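Local coordinates for bifunctional protein PutA (Bdellovibrio bacteriovorus, PDB 5UR2) that probably carries out both steps of proline breakdown to glutamate, a flavin-dependent proline dehydrogenation followed by NAD-dependent oxidation of glutamate semialdehyde, at residues B[229-235]-B[261-265]; B[495-500]-B[671-675]; B[514-518]-B[581-585]; B[835-839]-B[858-862]. Residue numbers count along the deposited sequence, not the author numbering.

Contact 1: B[229-235]-B[261-265]; sequences GMEKGVF and EFKNY
In the proline dehydrogenase (beta-alpha)8 barrel, helix 211-232 leads into barrel strand 235-238, and the loop 261-265, which precedes the next strand, 268-273, packs on that junction. The helix closes with a Schellman motif: Gly-233 has phi/psi 71/27, Val-234 N bonds to Gly-229 O (2.8 Å) and Gly-233 N to Met-230 O (3.2 Å). Glu-261 lends its backbone, its O lying 3.3 Å from Met-230 CE, while its carboxylate pairs with Arg-227 of the same helix. Phe-262 opens a type I turn closed by Tyr-265 N to Phe-262 O (3.0 Å); Phe-262 CD1 is 3.9 Å from Met-230 CE. Tyr-265 (chi1 t) has its CA 7.1 Å from that of Met-230, whose chi1 t lays CG over one tyrosine face, 3.8 Å from the centroid and 18° off the normal; chi2 t and chi3 p carry SD and CE on toward Phe-262. The sulfur makes oblique Met-aromatic contacts with both rings. Past the helix end, Tyr-265 OH donates a hydrogen bond to Val-234 O at 2.8 Å.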
loop_
_atom_site.group_PDB
_atom_site.type_symbol
_atom_site.label_atom_id
_atom_site.label_comp_id
_atom_site.label_asym_id
_atom_site.label_seq_id
_atom_site.Cartn_x
_atom_site.Cartn_y
_atom_site.Cartn_z
ATOM N N GLY B 229 62.255 -8.497 16.222
ATOM C CA GLY B 229 62.763 -7.730 15.094
ATOM C C GLY B 229 63.908 -6.816 15.488
ATOM O O GLY B 229 64.951 -6.773 14.824
ATOM N N MET B 230 63.725 -6.072 16.581
ATOM C CA MET B 230 64.778 -5.189 17.059
ATOM C C MET B 230 66.043 -5.980 17.345
ATOM O O MET B 230 67.139 -5.589 16.931
ATOM C CB MET B 230 64.307 -4.452 18.310
ATOM C CG MET B 230 65.321 -3.461 18.876
ATOM S SD MET B 230 64.695 -2.573 20.331
ATOM C CE MET B 230 64.477 -3.946 21.463
ATOM N N GLU B 231 65.904 -7.123 18.013
ATOM C CA GLU B 231 67.087 -7.901 18.349
ATOM C C GLU B 231 67.810 -8.383 17.096
ATOM O O GLU B 231 69.041 -8.404 17.066
ATOM C CB GLU B 231 66.700 -9.083 19.244
ATOM C CG GLU B 231 66.300 -8.670 20.649
ATOM C CD GLU B 231 65.620 -9.772 21.431
ATOM O OE1 GLU B 231 65.339 -10.834 20.845
ATOM O OE2 GLU B 231 65.351 -9.569 22.636
ATOM N N LYS B 232 67.079 -8.685 16.033
ATOM C CA LYS B 232 67.696 -9.221 14.829
ATOM C C LYS B 232 68.070 -8.150 13.816
ATOM O O LYS B 232 68.535 -8.497 12.726
ATOM C CB LYS B 232 66.769 -10.248 14.167
ATOM C CG LYS B 232 66.403 -11.464 15.023
ATOM C CD LYS B 232 67.625 -12.251 15.500
ATOM C CE LYS B 232 67.183 -13.624 16.038
ATOM N NZ LYS B 232 68.291 -14.433 16.626
ATOM N N GLY B 233 67.883 -6.869 14.133
ATOM C CA GLY B 233 68.163 -5.837 13.150
ATOM C C GLY B 233 67.161 -5.818 12.016
ATOM O O GLY B 233 67.494 -5.426 10.891
ATOM N N VAL B 234 65.952 -6.267 12.281
ATOM C CA VAL B 234 64.902 -6.378 11.285
ATOM C C VAL B 234 64.003 -5.154 11.381
ATOM O O VAL B 234 63.739 -4.646 12.476
ATOM C CB VAL B 234 64.132 -7.697 11.501
ATOM C CG1 VAL B 234 62.798 -7.717 10.766
ATOM C CG2 VAL B 234 65.019 -8.876 11.083
ATOM N N PHE B 235 63.560 -4.658 10.226
ATOM C CA PHE B 235 62.554 -3.607 10.177
ATOM C C PHE B 235 61.170 -4.223 10.361
ATOM O O PHE B 235 60.816 -5.187 9.673
ATOM C CB PHE B 235 62.633 -2.859 8.845
ATOM C CG PHE B 235 61.892 -1.549 8.835
ATOM C CD1 PHE B 235 60.501 -1.516 8.827
ATOM C CD2 PHE B 235 62.586 -0.348 8.831
ATOM C CE1 PHE B 235 59.809 -0.308 8.827
ATOM C CE2 PHE B 235 61.904 0.862 8.837
ATOM C CZ PHE B 235 60.503 0.879 8.828
ATOM N N GLU B 261 62.390 -0.162 26.366
ATOM C CA GLU B 261 63.211 -1.082 25.584
ATOM C C GLU B 261 63.179 -0.771 24.092
ATOM O O GLU B 261 64.023 -1.287 23.359
ATOM C CB GLU B 261 62.762 -2.527 25.836
ATOM C CG GLU B 261 61.431 -2.898 25.165
ATOM C CD GLU B 261 61.038 -4.360 25.375
ATOM O OE1 GLU B 261 61.861 -5.260 25.103
ATOM O OE2 GLU B 261 59.889 -4.607 25.808
ATOM N N PHE B 262 62.220 0.040 23.618
ATOM C CA PHE B 262 62.087 0.313 22.190
ATOM C C PHE B 262 62.410 1.741 21.772
ATOM O O PHE B 262 62.586 1.983 20.573
ATOM C CB PHE B 262 60.651 0.021 21.714
ATOM C CG PHE B 262 60.217 -1.402 21.885
ATOM C CD1 PHE B 262 60.893 -2.433 21.250
ATOM C CD2 PHE B 262 59.128 -1.711 22.679
ATOM C CE1 PHE B 262 60.480 -3.750 21.398
ATOM C CE2 PHE B 262 58.716 -3.023 22.842
ATOM C CZ PHE B 262 59.390 -4.046 22.193
ATOM N N LYS B 263 62.482 2.693 22.705
ATOM C CA LYS B 263 62.429 4.097 22.299
ATOM C C LYS B 263 63.646 4.547 21.494
ATOM O O LYS B 263 63.641 5.676 21.001
ATOM C CB LYS B 263 62.181 5.011 23.508
ATOM C CG LYS B 263 63.315 5.195 24.500
ATOM C CD LYS B 263 62.765 5.823 25.789
ATOM C CE LYS B 263 61.637 6.813 25.496
ATOM N NZ LYS B 263 60.873 7.196 26.719
ATOM N N ASN B 264 64.697 3.731 21.386
ATOM C CA ASN B 264 65.904 4.107 20.662
ATOM C C ASN B 264 66.021 3.426 19.302
ATOM O O ASN B 264 66.999 3.657 18.592
ATOM C CB ASN B 264 67.127 3.745 21.500
ATOM C CG ASN B 264 67.189 4.533 22.780
ATOM O OD1 ASN B 264 67.188 5.766 22.771
ATOM N ND2 ASN B 264 67.151 3.824 23.897
ATOM N N TYR B 265 65.040 2.625 18.904
ATOM C CA TYR B 265 65.107 1.890 17.647
ATOM C C TYR B 265 64.389 2.672 16.552
ATOM O O TYR B 265 63.231 3.060 16.723
ATOM C CB TYR B 265 64.490 0.501 17.808
ATOM C CG TYR B 265 64.831 -0.467 16.695
ATOM C CD1 TYR B 265 66.151 -0.847 16.455
ATOM C CD2 TYR B 265 63.824 -1.039 15.909
ATOM C CE1 TYR B 265 66.463 -1.750 15.443
ATOM C CE2 TYR B 265 64.131 -1.937 14.896
ATOM C CZ TYR B 265 65.448 -2.292 14.670
ATOM O OH TYR B 265 65.750 -3.191 13.668
#

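Contact 2: B[495-500]-B[671-675]; sequences VNVNIV and TVVAW
Strand 495-497 crosses the first turn of helix 671-684 at 74° between N-to-C directions, with axes 9.1 Å apart and the closest CA pair, Val-497 and Trp-675, at 6.5 Å. No hydrogen bond spans the two segments; 340 Å² is buried by van der Waals contact, mostly of side chains. Val-495 (chi1 t) points its CA-to-CB bond toward the helix, CB lying 4.1 Å from Val-672 CG1 and CG1 3.9 Å from Trp-675 NE1. Asn-496 points its CA-to-CB bond away, but its O lies 3.9 Å from Trp-675 CZ2. Val-497, also t, fills the angle between indole and helix: CG2 sits over the five-membered ring, 3.8 Å from its centroid and 22° off the normal, a CH-pi contact, while CG1 is 3.5 Å from Trp-675 CE3 and 3.9 Å from Thr-671 CG2. The geometry joins two layers of the aldehyde dehydrogenase part: the four-stranded mixed sheet holding 495-501 and 523-528, and a helix that links the parallel strands 661-665 and 691-693 of the neighbouring mixed sheet in a beta-alpha-beta crossover. Phe-693 on the latter strand also touches Val-497 and Trp-675. Asn-498, where the strand is interrupted, brings its O within 3.3 Å of Trp-675 CZ3, and its ND2 bonds to Glu-505. Beyond it, Val-500 (chi1 t) meets the same ring carbon of Trp-675, CZ3, with CG2 at 3.8 Å.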
loop_
_atom_site.group_PDB
_atom_site.type_symbol
_atom_site.label_atom_id
_atom_site.label_comp_id
_atom_site.label_asym_id
_atom_site.label_seq_id
_atom_site.Cartn_x
_atom_site.Cartn_y
_atom_site.Cartn_z
ATOM N N VAL B 495 14.954 1.139 42.185
ATOM C CA VAL B 495 13.968 2.046 41.604
ATOM C C VAL B 495 12.575 1.597 42.029
ATOM O O VAL B 495 12.187 0.448 41.799
ATOM C CB VAL B 495 14.103 2.082 40.077
ATOM C CG1 VAL B 495 13.056 2.991 39.471
ATOM C CG2 VAL B 495 15.516 2.542 39.704
ATOM N N ASN B 496 11.844 2.483 42.697
ATOM C CA ASN B 496 10.462 2.224 43.076
ATOM C C ASN B 496 9.547 2.593 41.915
ATOM O O ASN B 496 9.498 3.756 41.508
ATOM C CB ASN B 496 10.095 3.013 44.327
ATOM C CG ASN B 496 10.869 2.555 45.531
ATOM O OD1 ASN B 496 10.581 1.498 46.090
ATOM N ND2 ASN B 496 11.878 3.334 45.929
ATOM N N VAL B 497 8.831 1.607 41.379
ATOM C CA VAL B 497 8.003 1.792 40.196
ATOM C C VAL B 497 6.543 1.739 40.614
ATOM O O VAL B 497 6.109 0.792 41.278
ATOM C CB VAL B 497 8.317 0.750 39.111
ATOM C CG1 VAL B 497 7.307 0.856 37.975
ATOM C CG2 VAL B 497 9.743 0.966 38.563
ATOM N N ASN B 498 5.791 2.752 40.212
ATOM C CA ASN B 498 4.374 2.840 40.513
ATOM C C ASN B 498 3.554 2.534 39.275
ATOM O O ASN B 498 4.020 2.674 38.141
ATOM C CB ASN B 498 4.008 4.229 41.041
ATOM C CG ASN B 498 4.524 4.464 42.431
ATOM O OD1 ASN B 498 4.504 3.552 43.266
ATOM N ND2 ASN B 498 4.979 5.690 42.704
ATOM N N ILE B 499 2.320 2.092 39.517
ATOM C CA ILE B 499 1.306 2.050 38.476
ATOM C C ILE B 499 0.951 3.476 38.075
ATOM O O ILE B 499 0.915 4.381 38.922
ATOM C CB ILE B 499 0.073 1.295 39.001
ATOM C CG1 ILE B 499 0.475 -0.075 39.526
ATOM C CG2 ILE B 499 -0.979 1.158 37.923
ATOM C CD1 ILE B 499 -0.399 -0.538 40.686
ATOM N N VAL B 500 0.675 3.698 36.788
ATOM C CA VAL B 500 0.302 5.031 36.312
ATOM C C VAL B 500 -0.965 4.934 35.478
ATOM O O VAL B 500 -0.935 4.411 34.361
ATOM C CB VAL B 500 1.415 5.701 35.503
ATOM C CG1 VAL B 500 0.980 7.107 35.155
ATOM C CG2 VAL B 500 2.698 5.723 36.308
ATOM N N THR B 671 10.268 -4.166 34.019
ATOM C CA THR B 671 9.341 -3.071 34.287
ATOM C C THR B 671 10.053 -1.766 34.641
ATOM O O THR B 671 9.516 -0.686 34.372
ATOM C CB THR B 671 8.354 -3.494 35.372
ATOM O OG1 THR B 671 7.591 -4.609 34.888
ATOM C CG2 THR B 671 7.410 -2.348 35.738
ATOM N N VAL B 672 11.260 -1.817 35.203
ATOM C CA VAL B 672 12.021 -0.574 35.364
ATOM C C VAL B 672 12.281 0.076 34.006
ATOM O O VAL B 672 12.166 1.300 33.854
ATOM C CB VAL B 672 13.332 -0.821 36.135
ATOM C CG1 VAL B 672 14.113 0.462 36.268
ATOM C CG2 VAL B 672 13.036 -1.380 37.502
ATOM N N VAL B 673 12.598 -0.726 32.985
ATOM C CA VAL B 673 12.757 -0.158 31.643
ATOM C C VAL B 673 11.456 0.488 31.190
ATOM O O VAL B 673 11.435 1.623 30.691
ATOM C CB VAL B 673 13.222 -1.236 30.645
ATOM C CG1 VAL B 673 13.183 -0.706 29.199
ATOM C CG2 VAL B 673 14.627 -1.703 30.984
ATOM N N ALA B 674 10.347 -0.228 31.360
ATOM C CA ALA B 674 9.061 0.273 30.883
ATOM C C ALA B 674 8.603 1.490 31.675
ATOM O O ALA B 674 7.899 2.357 31.142
ATOM C CB ALA B 674 8.027 -0.841 30.936
ATOM N N TRP B 675 8.962 1.544 32.957
ATOM C CA TRP B 675 8.708 2.729 33.765
ATOM C C TRP B 675 9.379 3.947 33.148
ATOM O O TRP B 675 8.758 5.010 33.014
ATOM C CB TRP B 675 9.190 2.443 35.186
ATOM C CG TRP B 675 9.354 3.576 36.166
ATOM C CD1 TRP B 675 10.536 4.083 36.630
ATOM C CD2 TRP B 675 8.315 4.270 36.874
ATOM N NE1 TRP B 675 10.298 5.061 37.574
ATOM C CE2 TRP B 675 8.943 5.194 37.739
ATOM C CE3 TRP B 675 6.914 4.202 36.856
ATOM C CZ2 TRP B 675 8.218 6.057 38.568
ATOM C CZ3 TRP B 675 6.195 5.056 37.686
ATOM C CH2 TRP B 675 6.850 5.977 38.524
#

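Contact 3: B[514-518]-B[581-585]; sequences RVNPS and LEVGK
A guanidinium group reaches a carbonyl at the end of a helix: Arg-514 NH2 donates to Glu-582 O at 2.9 Å, with a weak second bond from Arg-514 NE to Glu-582 O at 3.4 Å. The t, p, t rotamer of Arg-514 carries the group from strand 511-516 to the terminus of helix 572-583. There Gly-584, phi/psi 76/21, is the first residue to depart from helical geometry, a positive phi that favours glycine. An ideal CB on it would point toward the strand segment and fall a tight 3.4 Å from Pro-517 CG. In register, Asn-516 CA lies 5.5 Å from Glu-582 CA, and Pro-517 CA 5.9 Å from Gly-584 CA. Pro-517 packs on the backbone of the helix end, its CD 3.4 Å from Leu-581 O and 3.3 Å from Glu-582 O, its CG 3.6 Å from Gly-584 N. Asn-516 (chi1 t) shapes the bend after the strand as an Asx turn, OD1 accepting from Ser-518 N at 2.8 Å, with ND2 3.9 Å from Leu-581 CD2. This joins the edge strand of the four-stranded mixed sheet to a helix of the aldehyde dehydrogenase part. The Glu-582 carboxylate bonds to the backbone N of Val-672 and Val-673, and Arg-514 NH2 also reaches Val-823 O. Placing a cationic donor at the helix's carbonyl end implies a favourable match of charge, satisfying an acceptor where helical bonding runs out.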
loop_
_atom_site.group_PDB
_atom_site.type_symbol
_atom_site.label_atom_id
_atom_site.label_comp_id
_atom_site.label_asym_id
_atom_site.label_seq_id
_atom_site.Cartn_x
_atom_site.Cartn_y
_atom_site.Cartn_z
ATOM N N ARG B 514 12.852 -7.157 41.627
ATOM C CA ARG B 514 13.534 -7.572 40.403
ATOM C C ARG B 514 15.035 -7.403 40.601
ATOM O O ARG B 514 15.535 -6.276 40.699
ATOM C CB ARG B 514 13.018 -6.768 39.210
ATOM C CG ARG B 514 13.825 -6.953 37.942
ATOM C CD ARG B 514 13.949 -8.423 37.523
ATOM N NE ARG B 514 14.745 -8.520 36.299
ATOM C CZ ARG B 514 15.349 -9.622 35.871
ATOM N NH1 ARG B 514 15.260 -10.752 36.564
ATOM N NH2 ARG B 514 16.052 -9.586 34.746
ATOM N N VAL B 515 15.755 -8.527 40.652
ATOM C CA VAL B 515 17.181 -8.498 40.951
ATOM C C VAL B 515 17.988 -8.233 39.682
ATOM O O VAL B 515 17.527 -8.420 38.550
ATOM C CB VAL B 515 17.635 -9.804 41.634
ATOM C CG1 VAL B 515 16.894 -10.024 42.965
ATOM C CG2 VAL B 515 17.412 -10.982 40.717
ATOM N N ASN B 516 19.215 -7.781 39.885
ATOM C CA ASN B 516 20.183 -7.616 38.819
ATOM C C ASN B 516 20.587 -8.998 38.338
ATOM O O ASN B 516 21.173 -9.762 39.119
ATOM C CB ASN B 516 21.380 -6.820 39.332
ATOM C CG ASN B 516 22.445 -6.592 38.273
ATOM O OD1 ASN B 516 22.561 -7.341 37.305
ATOM N ND2 ASN B 516 23.243 -5.550 38.466
ATOM N N PRO B 517 20.269 -9.381 37.098
ATOM C CA PRO B 517 20.569 -10.753 36.661
ATOM C C PRO B 517 22.060 -11.039 36.534
ATOM O O PRO B 517 22.429 -12.219 36.459
ATOM C CB PRO B 517 19.850 -10.860 35.311
ATOM C CG PRO B 517 19.806 -9.428 34.810
ATOM C CD PRO B 517 19.600 -8.589 36.049
ATOM N N SER B 518 22.919 -10.004 36.485
ATOM C CA SER B 518 24.374 -10.168 36.535
ATOM C C SER B 518 24.909 -10.260 37.956
ATOM O O SER B 518 26.097 -10.559 38.144
ATOM C CB SER B 518 25.093 -8.994 35.861
ATOM O OG SER B 518 24.736 -8.859 34.507
ATOM N N LEU B 581 21.495 -2.953 33.482
ATOM C CA LEU B 581 21.396 -3.402 34.871
ATOM C C LEU B 581 20.166 -4.279 35.122
ATOM O O LEU B 581 20.268 -5.281 35.835
ATOM C CB LEU B 581 21.391 -2.192 35.816
ATOM C CG LEU B 581 22.673 -1.350 35.885
ATOM C CD1 LEU B 581 22.448 -0.099 36.691
ATOM C CD2 LEU B 581 23.774 -2.184 36.539
ATOM N N GLU B 582 18.999 -3.929 34.562
ATOM C CA GLU B 582 17.785 -4.677 34.881
ATOM C C GLU B 582 17.651 -5.952 34.057
ATOM O O GLU B 582 17.155 -6.961 34.560
ATOM C CB GLU B 582 16.534 -3.814 34.668
ATOM C CG GLU B 582 15.274 -4.488 35.169
ATOM C CD GLU B 582 13.989 -3.782 34.756
ATOM O OE1 GLU B 582 14.001 -3.012 33.780
ATOM O OE2 GLU B 582 12.947 -3.989 35.416
ATOM N N VAL B 583 18.082 -5.936 32.798
ATOM C CA VAL B 583 17.844 -7.060 31.894
ATOM C C VAL B 583 19.124 -7.818 31.529
ATOM O O VAL B 583 19.032 -8.893 30.920
ATOM C CB VAL B 583 17.110 -6.587 30.620
ATOM C CG1 VAL B 583 16.515 -7.740 29.864
ATOM C CG2 VAL B 583 16.015 -5.610 30.991
ATOM N N GLY B 584 20.306 -7.320 31.906
ATOM C CA GLY B 584 21.547 -7.987 31.537
ATOM C C GLY B 584 21.950 -7.786 30.089
ATOM O O GLY B 584 22.747 -8.564 29.555
ATOM N N LYS B 585 21.439 -6.754 29.437
ATOM C CA LYS B 585 21.785 -6.515 28.041
ATOM C C LYS B 585 23.185 -5.908 27.955
ATOM O O LYS B 585 23.435 -4.870 28.580
ATOM C CB LYS B 585 20.735 -5.601 27.415
ATOM C CG LYS B 585 19.377 -6.312 27.279
ATOM C CD LYS B 585 18.460 -5.722 26.205
ATOM C CE LYS B 585 18.827 -6.141 24.808
ATOM N NZ LYS B 585 17.804 -5.683 23.829
#

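Contact 4: B[835-839]-B[858-862]; sequences IAEAE and PPTIF
Phe-862 lays its ring against Ala-838, whose CB stands over one face, 3.9 Å from the centroid and 25° off the normal, in a CH-pi contact; the closest carbons, Ala-838 CB and Phe-862 CZ, are 3.6 Å apart. This is helix-on-sheet packing in the aldehyde dehydrogenase part: helix 825-841 covers strand 860-863 of a mixed sheet, in which that strand runs antiparallel to 843-847 and parallel to 880-886. Helix 835-839 and strand 860-862 run with an angle of 28° between their N-to-C directions, their axes 10.4 Å apart at closest approach. The register pairs Ile-835 CA with Thr-860 CA at 7.7 Å and Ala-838 CA with Phe-862 CA at 8.1 Å. In extended conformation, Thr-860 and Phe-862 both direct CA-to-CB toward the helix, with Ile-861 between them out of reach. Phe-862 takes chi1 m and chi2 -86°; Glu-839 CG approaches the ring edge at 3.8 Å from Phe-862 CE1, while the Glu-839 carboxylate forms a salt bridge with Lys-847 on the adjacent strand. Leu-844, Leu-871 and Val-880 also touch Phe-862. Ile-835, rotamer m, t, reaches CD1 to within 4.2 Å of Pro-858 CG and 3.7 Å of Thr-860 OG1. That hydroxyl is turned back onto its own segment, Thr-860 OG1 donating to Pro-858 O at 3.0 Å.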
loop_
_atom_site.group_PDB
_atom_site.type_symbol
_atom_site.label_atom_id
_atom_site.label_comp_id
_atom_site.label_asym_id
_atom_site.label_seq_id
_atom_site.Cartn_x
_atom_site.Cartn_y
_atom_site.Cartn_z
ATOM N N ILE B 835 20.417 -28.379 29.035
ATOM C CA ILE B 835 21.804 -28.737 28.763
ATOM C C ILE B 835 22.121 -30.103 29.365
ATOM O O ILE B 835 22.802 -30.930 28.745
ATOM C CB ILE B 835 22.746 -27.646 29.294
ATOM C CG1 ILE B 835 22.582 -26.357 28.489
ATOM C CG2 ILE B 835 24.203 -28.121 29.236
ATOM C CD1 ILE B 835 23.287 -25.163 29.108
ATOM N N ALA B 836 21.639 -30.353 30.588
ATOM C CA ALA B 836 21.898 -31.633 31.244
ATOM C C ALA B 836 21.216 -32.783 30.513
ATOM O O ALA B 836 21.827 -33.837 30.305
ATOM C CB ALA B 836 21.437 -31.592 32.704
ATOM N N GLU B 837 19.954 -32.603 30.119
ATOM C CA GLU B 837 19.278 -33.655 29.367
ATOM C C GLU B 837 19.987 -33.907 28.044
ATOM O O GLU B 837 20.261 -35.057 27.686
ATOM C CB GLU B 837 17.809 -33.282 29.134
ATOM N N ALA B 838 20.356 -32.836 27.341
ATOM C CA ALA B 838 20.985 -32.987 26.036
ATOM C C ALA B 838 22.349 -33.664 26.134
ATOM O O ALA B 838 22.742 -34.393 25.215
ATOM C CB ALA B 838 21.117 -31.617 25.370
ATOM N N GLU B 839 23.079 -33.453 27.235
ATOM C CA GLU B 839 24.364 -34.124 27.392
ATOM C C GLU B 839 24.221 -35.630 27.514
ATOM O O GLU B 839 25.200 -36.350 27.299
ATOM C CB GLU B 839 25.114 -33.580 28.601
ATOM C CG GLU B 839 25.704 -32.207 28.357
ATOM C CD GLU B 839 26.643 -31.779 29.461
ATOM O OE1 GLU B 839 27.733 -32.390 29.595
ATOM O OE2 GLU B 839 26.279 -30.844 30.207
ATOM N N PRO B 858 26.128 -21.184 30.377
ATOM C CA PRO B 858 27.300 -21.284 29.500
ATOM C C PRO B 858 26.904 -21.422 28.043
ATOM O O PRO B 858 25.919 -22.097 27.716
ATOM C CB PRO B 858 27.994 -22.559 29.993
ATOM C CG PRO B 858 26.848 -23.418 30.473
ATOM C CD PRO B 858 25.832 -22.458 31.060
ATOM N N PRO B 859 27.671 -20.834 27.128
ATOM C CA PRO B 859 27.454 -21.125 25.707
ATOM C C PRO B 859 27.841 -22.573 25.436
ATOM O O PRO B 859 28.939 -23.009 25.792
ATOM C CB PRO B 859 28.388 -20.142 24.994
ATOM C CG PRO B 859 29.516 -19.943 25.984
ATOM C CD PRO B 859 28.871 -20.008 27.354
ATOM N N THR B 860 26.924 -23.318 24.812
ATOM C CA THR B 860 27.027 -24.767 24.686
ATOM C C THR B 860 26.694 -25.191 23.263
ATOM O O THR B 860 25.672 -24.765 22.718
ATOM C CB THR B 860 26.077 -25.455 25.675
ATOM O OG1 THR B 860 26.297 -24.933 26.992
ATOM C CG2 THR B 860 26.286 -26.964 25.678
ATOM N N ILE B 861 27.524 -26.065 22.680
ATOM C CA ILE B 861 27.338 -26.542 21.310
ATOM C C ILE B 861 27.305 -28.069 21.305
ATOM O O ILE B 861 28.246 -28.713 21.784
ATOM C CB ILE B 861 28.454 -26.049 20.371
ATOM C CG1 ILE B 861 28.618 -24.535 20.436
ATOM C CG2 ILE B 861 28.139 -26.435 18.944
ATOM C CD1 ILE B 861 29.756 -24.035 19.570
ATOM N N PHE B 862 26.236 -28.647 20.751
ATOM C CA PHE B 862 26.133 -30.090 20.547
ATOM C C PHE B 862 26.306 -30.428 19.075
ATOM O O PHE B 862 25.862 -29.685 18.192
ATOM C CB PHE B 862 24.789 -30.640 21.040
ATOM C CG PHE B 862 24.596 -30.460 22.498
ATOM C CD1 PHE B 862 25.083 -31.407 23.381
ATOM C CD2 PHE B 862 23.980 -29.315 22.991
ATOM C CE1 PHE B 862 24.946 -31.229 24.739
ATOM C CE2 PHE B 862 23.837 -29.126 24.340
ATOM C CZ PHE B 862 24.322 -30.085 25.222
#

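Overall arrangement
Contact 1 stands apart in the proline dehydrogenase barrel, its centre 49 to 60 Å from the others, which belong to the aldehyde dehydrogenase part. Contacts 2 and 3 are neighbours, with centres 14 Å apart, and use strands of the same four-stranded sheet; contact 3 is nested in the loop closed by contact 2, and Glu-582 OE2 to Val-672 N (2.8 Å) ties them directly. Contacts 3 and 4 are buried, contacts 1 and 2 only partly so. Contacts 2 and 4, both helix-on-strand, lack cross-segment hydrogen bonds and rely on an aromatic ring met by aliphatic carbons. Contacts 1 and 3, at helix ends, each add side-chain bonds to backbone carbonyls.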